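Local coordinates for protein MHP1 (Microbacterium liquefaciens, PDB 2JLN) that takes up 5-aryl-substituted hydantoins across the membrane by sodium-dependent symport, preferring the L isomers of indolylmethyl and benzyl hydantoin, at residues 374-384 and 434-445. Numbering follows the deposited sequence.
Sequences AGIMISDYFLV and LIAALLLHIPAM
Gly-375 marks the place where the two backbones come nearest, its CA 4.2 Å from CA of Leu-434, consistent with its having no side chain; its O takes a CA-H...O contact from Leu-438 CA at 3.4 Å. One residue on, Ile-376 splits its branches: a chi1 of -79° sends CG1 to the methyl of Ala-437 and leaves CG2 over one face of the His-441 imidazole, a CH-pi contact 3.9 Å from the ring centroid. The segments belong to transmembrane helices 10 and 12, the latter an addition to the ten-helix core of the LeuT-like fold; they run in roughly the same direction, crossing at -39° with segment axes 7.1 Å apart, away from the sodium site. Ser-379 OG reaches Leu-438 O in a weak hydrogen bond. His-441 NE2 donates a hydrogen bond, 3.3 Å and nearly straight at 162°, to the anti lone pair of Asp-380 OD1, while OD2 makes a salt bridge to Arg-385 NE. The ring fits as a knob among Ile-376, Ser-379, Asp-380 and Val-384, and a leucine in its place would probably leave Asp-380 OD1 without this donor and Ile-376 without a flat face to lie on. Farther along, Leu-383 CD1 packs 3.6 Å from CD1 of Ile-442, and Val-384 CG2 rests against CB of Met-445.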
ATOM      1  N   ALA A 374       6.341  -0.714 -11.626  1.00 52.60           N
ATOM      2  CA  ALA A 374       6.576  -1.983 -10.941  1.00 50.65           C
ATOM      3  C   ALA A 374       7.300  -2.958 -11.855  1.00 52.11           C
ATOM      4  O   ALA A 374       8.050  -3.825 -11.391  1.00 49.17           O
ATOM      5  CB  ALA A 374       5.276  -2.581 -10.476  1.00 45.34           C
ATOM      6  N   GLY A 375       7.080  -2.791 -13.161  1.00 52.65           N
ATOM      7  CA  GLY A 375       7.588  -3.711 -14.162  1.00 51.18           C
ATOM      8  C   GLY A 375       9.052  -3.483 -14.434  1.00 50.20           C
ATOM      9  O   GLY A 375       9.817  -4.406 -14.621  1.00 51.55           O
ATOM     10  N   ILE A 376       9.440  -2.225 -14.445  1.00 52.47           N
ATOM     11  CA  ILE A 376      10.812  -1.844 -14.708  1.00 51.09           C
ATOM     12  C   ILE A 376      11.710  -2.101 -13.495  1.00 51.22           C
ATOM     13  O   ILE A 376      12.907  -2.333 -13.641  1.00 50.45           O
ATOM     14  CB  ILE A 376      10.873  -0.363 -15.119  1.00 50.06           C
ATOM     15  CG1 ILE A 376      10.470  -0.227 -16.579  1.00 50.30           C
ATOM     16  CG2 ILE A 376      12.256   0.218 -14.901  1.00 51.66           C
ATOM     17  CD1 ILE A 376      10.354   1.191 -17.022  1.00 56.09           C
ATOM     18  N   MET A 377      11.134  -2.052 -12.298  1.00 52.65           N
ATOM     19  CA  MET A 377      11.928  -2.226 -11.090  1.00 48.93           C
ATOM     20  C   MET A 377      12.136  -3.708 -10.845  1.00 52.02           C
ATOM     21  O   MET A 377      13.220  -4.107 -10.420  1.00 50.10           O
ATOM     22  CB  MET A 377      11.297  -1.558  -9.873  1.00 42.74           C
ATOM     23  CG  MET A 377      11.412  -0.053  -9.879  1.00 46.78           C
ATOM     24  SD  MET A 377      10.861   0.768  -8.353  1.00 50.36           S
ATOM     25  CE  MET A 377      12.361   0.641  -7.390  1.00 46.78           C
ATOM     26  N   ILE A 378      11.123  -4.531 -11.123  1.00 50.39           N
ATOM     27  CA  ILE A 378      11.306  -5.965 -10.926  1.00 50.04           C
ATOM     28  C   ILE A 378      12.369  -6.454 -11.912  1.00 51.92           C
ATOM     29  O   ILE A 378      13.180  -7.331 -11.578  1.00 51.53           O
ATOM     30  CB  ILE A 378      10.001  -6.774 -11.084  1.00 47.71           C
ATOM     31  CG1 ILE A 378       9.104  -6.577  -9.875  1.00 48.23           C
ATOM     32  CG2 ILE A 378      10.291  -8.270 -11.242  1.00 41.79           C
ATOM     33  CD1 ILE A 378       7.667  -6.968 -10.154  1.00 47.22           C
ATOM     34  N   SER A 379      12.389  -5.857 -13.104  1.00 49.13           N
ATOM     35  CA  SER A 379      13.261  -6.329 -14.178  1.00 50.68           C
ATOM     36  C   SER A 379      14.714  -5.877 -14.006  1.00 51.83           C
ATOM     37  O   SER A 379      15.637  -6.677 -14.155  1.00 51.22           O
ATOM     38  CB  SER A 379      12.727  -5.886 -15.540  1.00 51.80           C
ATOM     39  OG  SER A 379      13.389  -6.561 -16.592  1.00 53.75           O
ATOM     40  N   ASP A 380      14.911  -4.597 -13.705  1.00 49.26           N
ATOM     41  CA  ASP A 380      16.234  -4.084 -13.408  1.00 47.79           C
ATOM     42  C   ASP A 380      16.907  -4.954 -12.330  1.00 50.31           C
ATOM     43  O   ASP A 380      17.990  -5.484 -12.548  1.00 52.06           O
ATOM     44  CB  ASP A 380      16.119  -2.617 -12.978  1.00 53.63           C
ATOM     45  CG  ASP A 380      17.475  -1.863 -12.965  1.00 57.77           C
ATOM     46  OD1 ASP A 380      17.775  -1.155 -13.959  1.00 57.07           O
ATOM     47  OD2 ASP A 380      18.216  -1.945 -11.945  1.00 56.81           O
ATOM     48  N   TYR A 381      16.265  -5.132 -11.178  1.00 49.44           N
ATOM     49  CA  TYR A 381      16.865  -5.916 -10.096  1.00 44.31           C
ATOM     50  C   TYR A 381      16.977  -7.437 -10.342  1.00 46.83           C
ATOM     51  O   TYR A 381      18.050  -7.982 -10.141  1.00 50.48           O
ATOM     52  CB  TYR A 381      16.191  -5.605  -8.756  1.00 41.84           C
ATOM     53  CG  TYR A 381      16.645  -6.432  -7.578  1.00 39.22           C
ATOM     54  CD1 TYR A 381      17.775  -6.087  -6.863  1.00 45.28           C
ATOM     55  CD2 TYR A 381      15.926  -7.532  -7.159  1.00 43.01           C
ATOM     56  CE1 TYR A 381      18.209  -6.832  -5.777  1.00 47.83           C
ATOM     57  CE2 TYR A 381      16.337  -8.288  -6.070  1.00 49.28           C
ATOM     58  CZ  TYR A 381      17.493  -7.937  -5.376  1.00 50.90           C
ATOM     59  OH  TYR A 381      17.927  -8.679  -4.285  1.00 46.47           O
ATOM     60  N   PHE A 382      15.918  -8.136 -10.764  1.00 45.60           N
ATOM     61  CA  PHE A 382      16.032  -9.600 -10.969  1.00 45.37           C
ATOM     62  C   PHE A 382      16.725 -10.049 -12.263  1.00 50.09           C
ATOM     63  O   PHE A 382      17.575 -10.939 -12.235  1.00 51.59           O
ATOM     64  CB  PHE A 382      14.687 -10.321 -10.869  1.00 42.60           C
ATOM     65  CG  PHE A 382      14.198 -10.489  -9.477  1.00 45.26           C
ATOM     66  CD1 PHE A 382      13.137  -9.751  -9.006  1.00 46.27           C
ATOM     67  CD2 PHE A 382      14.812 -11.371  -8.621  1.00 49.16           C
ATOM     68  CE1 PHE A 382      12.691  -9.901  -7.708  1.00 46.17           C
ATOM     69  CE2 PHE A 382      14.374 -11.511  -7.316  1.00 50.55           C
ATOM     70  CZ  PHE A 382      13.312 -10.772  -6.861  1.00 47.37           C
ATOM     71  N   LEU A 383      16.354  -9.461 -13.395  1.00 51.76           N
ATOM     72  CA  LEU A 383      16.819  -9.957 -14.691  1.00 51.04           C
ATOM     73  C   LEU A 383      18.104  -9.286 -15.181  1.00 55.58           C
ATOM     74  O   LEU A 383      19.087  -9.963 -15.452  1.00 63.59           O
ATOM     75  CB  LEU A 383      15.718  -9.823 -15.741  1.00 48.71           C
ATOM     76  CG  LEU A 383      14.421 -10.558 -15.428  1.00 46.87           C
ATOM     77  CD1 LEU A 383      13.317 -10.279 -16.485  1.00 45.67           C
ATOM     78  CD2 LEU A 383      14.724 -12.027 -15.317  1.00 38.68           C
ATOM     79  N   VAL A 384      18.087  -7.961 -15.293  1.00 54.77           N
ATOM     80  CA  VAL A 384      19.240  -7.180 -15.743  1.00 52.22           C
ATOM     81  C   VAL A 384      20.483  -7.274 -14.813  1.00 56.17           C
ATOM     82  O   VAL A 384      21.539  -7.716 -15.245  1.00 60.62           O
ATOM     83  CB  VAL A 384      18.838  -5.702 -15.928  1.00 49.41           C
ATOM     84  CG1 VAL A 384      20.042  -4.839 -16.224  1.00 51.98           C
ATOM     85  CG2 VAL A 384      17.815  -5.578 -17.010  1.00 52.18           C
ATOM     86  N   LEU A 434       2.784  -3.310 -16.846  1.00 55.33           N
ATOM     87  CA  LEU A 434       3.825  -3.976 -16.071  1.00 54.46           C
ATOM     88  C   LEU A 434       4.528  -4.998 -16.971  1.00 56.13           C
ATOM     89  O   LEU A 434       5.745  -4.925 -17.159  1.00 55.70           O
ATOM     90  CB  LEU A 434       3.222  -4.629 -14.812  1.00 54.22           C
ATOM     91  CG  LEU A 434       3.997  -5.380 -13.719  1.00 50.74           C
ATOM     92  CD1 LEU A 434       3.160  -5.493 -12.453  1.00 50.74           C
ATOM     93  CD2 LEU A 434       4.405  -6.767 -14.178  1.00 51.38           C
ATOM     94  N   ILE A 435       3.758  -5.925 -17.543  1.00 53.59           N
ATOM     95  CA  ILE A 435       4.290  -6.931 -18.460  1.00 53.55           C
ATOM     96  C   ILE A 435       5.050  -6.322 -19.658  1.00 56.59           C
ATOM     97  O   ILE A 435       6.052  -6.868 -20.121  1.00 55.25           O
ATOM     98  CB  ILE A 435       3.165  -7.826 -19.010  1.00 52.86           C
ATOM     99  CG1 ILE A 435       2.589  -8.711 -17.912  1.00 53.63           C
ATOM    100  CG2 ILE A 435       3.687  -8.673 -20.146  1.00 50.78           C
ATOM    101  CD1 ILE A 435       3.449  -9.900 -17.558  1.00 52.54           C
ATOM    102  N   ALA A 436       4.556  -5.200 -20.172  1.00 57.22           N
ATOM    103  CA  ALA A 436       5.221  -4.514 -21.274  1.00 56.46           C
ATOM    104  C   ALA A 436       6.564  -3.871 -20.831  1.00 57.72           C
ATOM    105  O   ALA A 436       7.612  -4.056 -21.475  1.00 52.80           O
ATOM    106  CB  ALA A 436       4.293  -3.475 -21.857  1.00 55.96           C
ATOM    107  N   ALA A 437       6.515  -3.114 -19.736  1.00 55.64           N
ATOM    108  CA  ALA A 437       7.698  -2.456 -19.204  1.00 52.44           C
ATOM    109  C   ALA A 437       8.742  -3.487 -18.845  1.00 52.85           C
ATOM    110  O   ALA A 437       9.908  -3.354 -19.203  1.00 52.89           O
ATOM    111  CB  ALA A 437       7.349  -1.634 -18.004  1.00 52.16           C
ATOM    112  N   LEU A 438       8.326  -4.524 -18.138  1.00 53.00           N
ATOM    113  CA  LEU A 438       9.248  -5.604 -17.800  1.00 52.84           C
ATOM    114  C   LEU A 438      10.024  -6.070 -19.042  1.00 53.61           C
ATOM    115  O   LEU A 438      11.249  -5.984 -19.069  1.00 54.27           O
ATOM    116  CB  LEU A 438       8.496  -6.754 -17.138  1.00 52.00           C
ATOM    117  CG  LEU A 438       9.235  -7.798 -16.326  1.00 50.77           C
ATOM    118  CD1 LEU A 438       8.237  -8.711 -15.596  1.00 47.89           C
ATOM    119  CD2 LEU A 438      10.063  -8.578 -17.284  1.00 54.87           C
ATOM    120  N   LEU A 439       9.322  -6.507 -20.086  1.00 53.72           N
ATOM    121  CA  LEU A 439       9.995  -7.020 -21.287  1.00 52.95           C
ATOM    122  C   LEU A 439      10.858  -6.008 -22.099  1.00 56.69           C
ATOM    123  O   LEU A 439      11.954  -6.355 -22.528  1.00 58.32           O
ATOM    124  CB  LEU A 439       9.020  -7.796 -22.188  1.00 50.01           C
ATOM    125  CG  LEU A 439       8.466  -9.087 -21.559  1.00 49.00           C
ATOM    126  CD1 LEU A 439       7.173  -9.553 -22.222  1.00 44.27           C
ATOM    127  CD2 LEU A 439       9.485 -10.206 -21.524  1.00 41.10           C
ATOM    128  N   LEU A 440      10.408  -4.771 -22.303  1.00 54.82           N
ATOM    129  CA  LEU A 440      11.230  -3.820 -23.055  1.00 52.40           C
ATOM    130  C   LEU A 440      12.497  -3.354 -22.317  1.00 58.92           C
ATOM    131  O   LEU A 440      13.485  -2.968 -22.952  1.00 60.43           O
ATOM    132  CB  LEU A 440      10.419  -2.599 -23.464  1.00 54.59           C
ATOM    133  CG  LEU A 440       9.028  -2.856 -24.032  1.00 65.97           C
ATOM    134  CD1 LEU A 440       8.382  -1.517 -24.466  1.00 64.76           C
ATOM    135  CD2 LEU A 440       9.046  -3.890 -25.198  1.00 65.38           C
ATOM    136  N   HIS A 441      12.481  -3.358 -20.985  1.00 59.07           N
ATOM    137  CA  HIS A 441      13.637  -2.865 -20.218  1.00 56.51           C
ATOM    138  C   HIS A 441      14.885  -3.686 -20.549  1.00 57.39           C
ATOM    139  O   HIS A 441      15.991  -3.160 -20.584  1.00 56.50           O
ATOM    140  CB  HIS A 441      13.359  -2.897 -18.702  1.00 52.96           C
ATOM    141  CG  HIS A 441      14.277  -2.033 -17.904  1.00 51.66           C
ATOM    142  ND1 HIS A 441      14.266  -0.657 -17.990  1.00 52.86           N
ATOM    143  CD2 HIS A 441      15.247  -2.345 -17.009  1.00 55.99           C
ATOM    144  CE1 HIS A 441      15.194  -0.158 -17.192  1.00 53.43           C
ATOM    145  NE2 HIS A 441      15.808  -1.162 -16.586  1.00 52.87           N
ATOM    146  N   ILE A 442      14.696  -4.975 -20.812  1.00 57.17           N
ATOM    147  CA  ILE A 442      15.822  -5.867 -21.069  1.00 59.50           C
ATOM    148  C   ILE A 442      16.727  -5.451 -22.251  1.00 59.08           C
ATOM    149  O   ILE A 442      17.909  -5.180 -22.048  1.00 62.09           O
ATOM    150  CB  ILE A 442      15.364  -7.328 -21.158  1.00 59.27           C
ATOM    151  CG1 ILE A 442      14.912  -7.797 -19.781  1.00 55.89           C
ATOM    152  CG2 ILE A 442      16.495  -8.201 -21.596  1.00 57.28           C
ATOM    153  CD1 ILE A 442      14.273  -9.144 -19.803  1.00 55.59           C
ATOM    154  N   PRO A 443      16.184  -5.386 -23.476  1.00 56.06           N
ATOM    155  CA  PRO A 443      16.954  -4.846 -24.609  1.00 54.15           C
ATOM    156  C   PRO A 443      17.339  -3.388 -24.404  1.00 58.72           C
ATOM    157  O   PRO A 443      18.468  -3.023 -24.701  1.00 61.82           O
ATOM    158  CB  PRO A 443      15.976  -4.927 -25.775  1.00 56.00           C
ATOM    159  CG  PRO A 443      14.972  -5.942 -25.378  1.00 60.96           C
ATOM    160  CD  PRO A 443      14.849  -5.841 -23.886  1.00 60.60           C
ATOM    161  N   ALA A 444      16.427  -2.553 -23.920  1.00 55.52           N
ATOM    162  CA  ALA A 444      16.790  -1.167 -23.658  1.00 54.83           C
ATOM    163  C   ALA A 444      18.018  -1.076 -22.749  1.00 60.06           C
ATOM    164  O   ALA A 444      18.867  -0.206 -22.940  1.00 61.98           O
ATOM    165  CB  ALA A 444      15.631  -0.407 -23.055  1.00 53.34           C
ATOM    166  N   MET A 445      18.118  -1.959 -21.756  1.00 59.24           N
ATOM    167  CA  MET A 445      19.212  -1.861 -20.785  1.00 61.41           C
ATOM    168  C   MET A 445      20.519  -2.447 -21.298  1.00 63.64           C
ATOM    169  O   MET A 445      21.594  -1.981 -20.910  1.00 62.94           O
ATOM    170  CB  MET A 445      18.853  -2.477 -19.426  1.00 59.02           C
ATOM    171  CG  MET A 445      18.331  -1.475 -18.389  1.00 56.58           C
ATOM    172  SD  MET A 445      19.457  -0.111 -17.999  1.00 65.36           S
ATOM    173  CE  MET A 445      18.591   1.177 -18.869  1.00 56.57           C
TER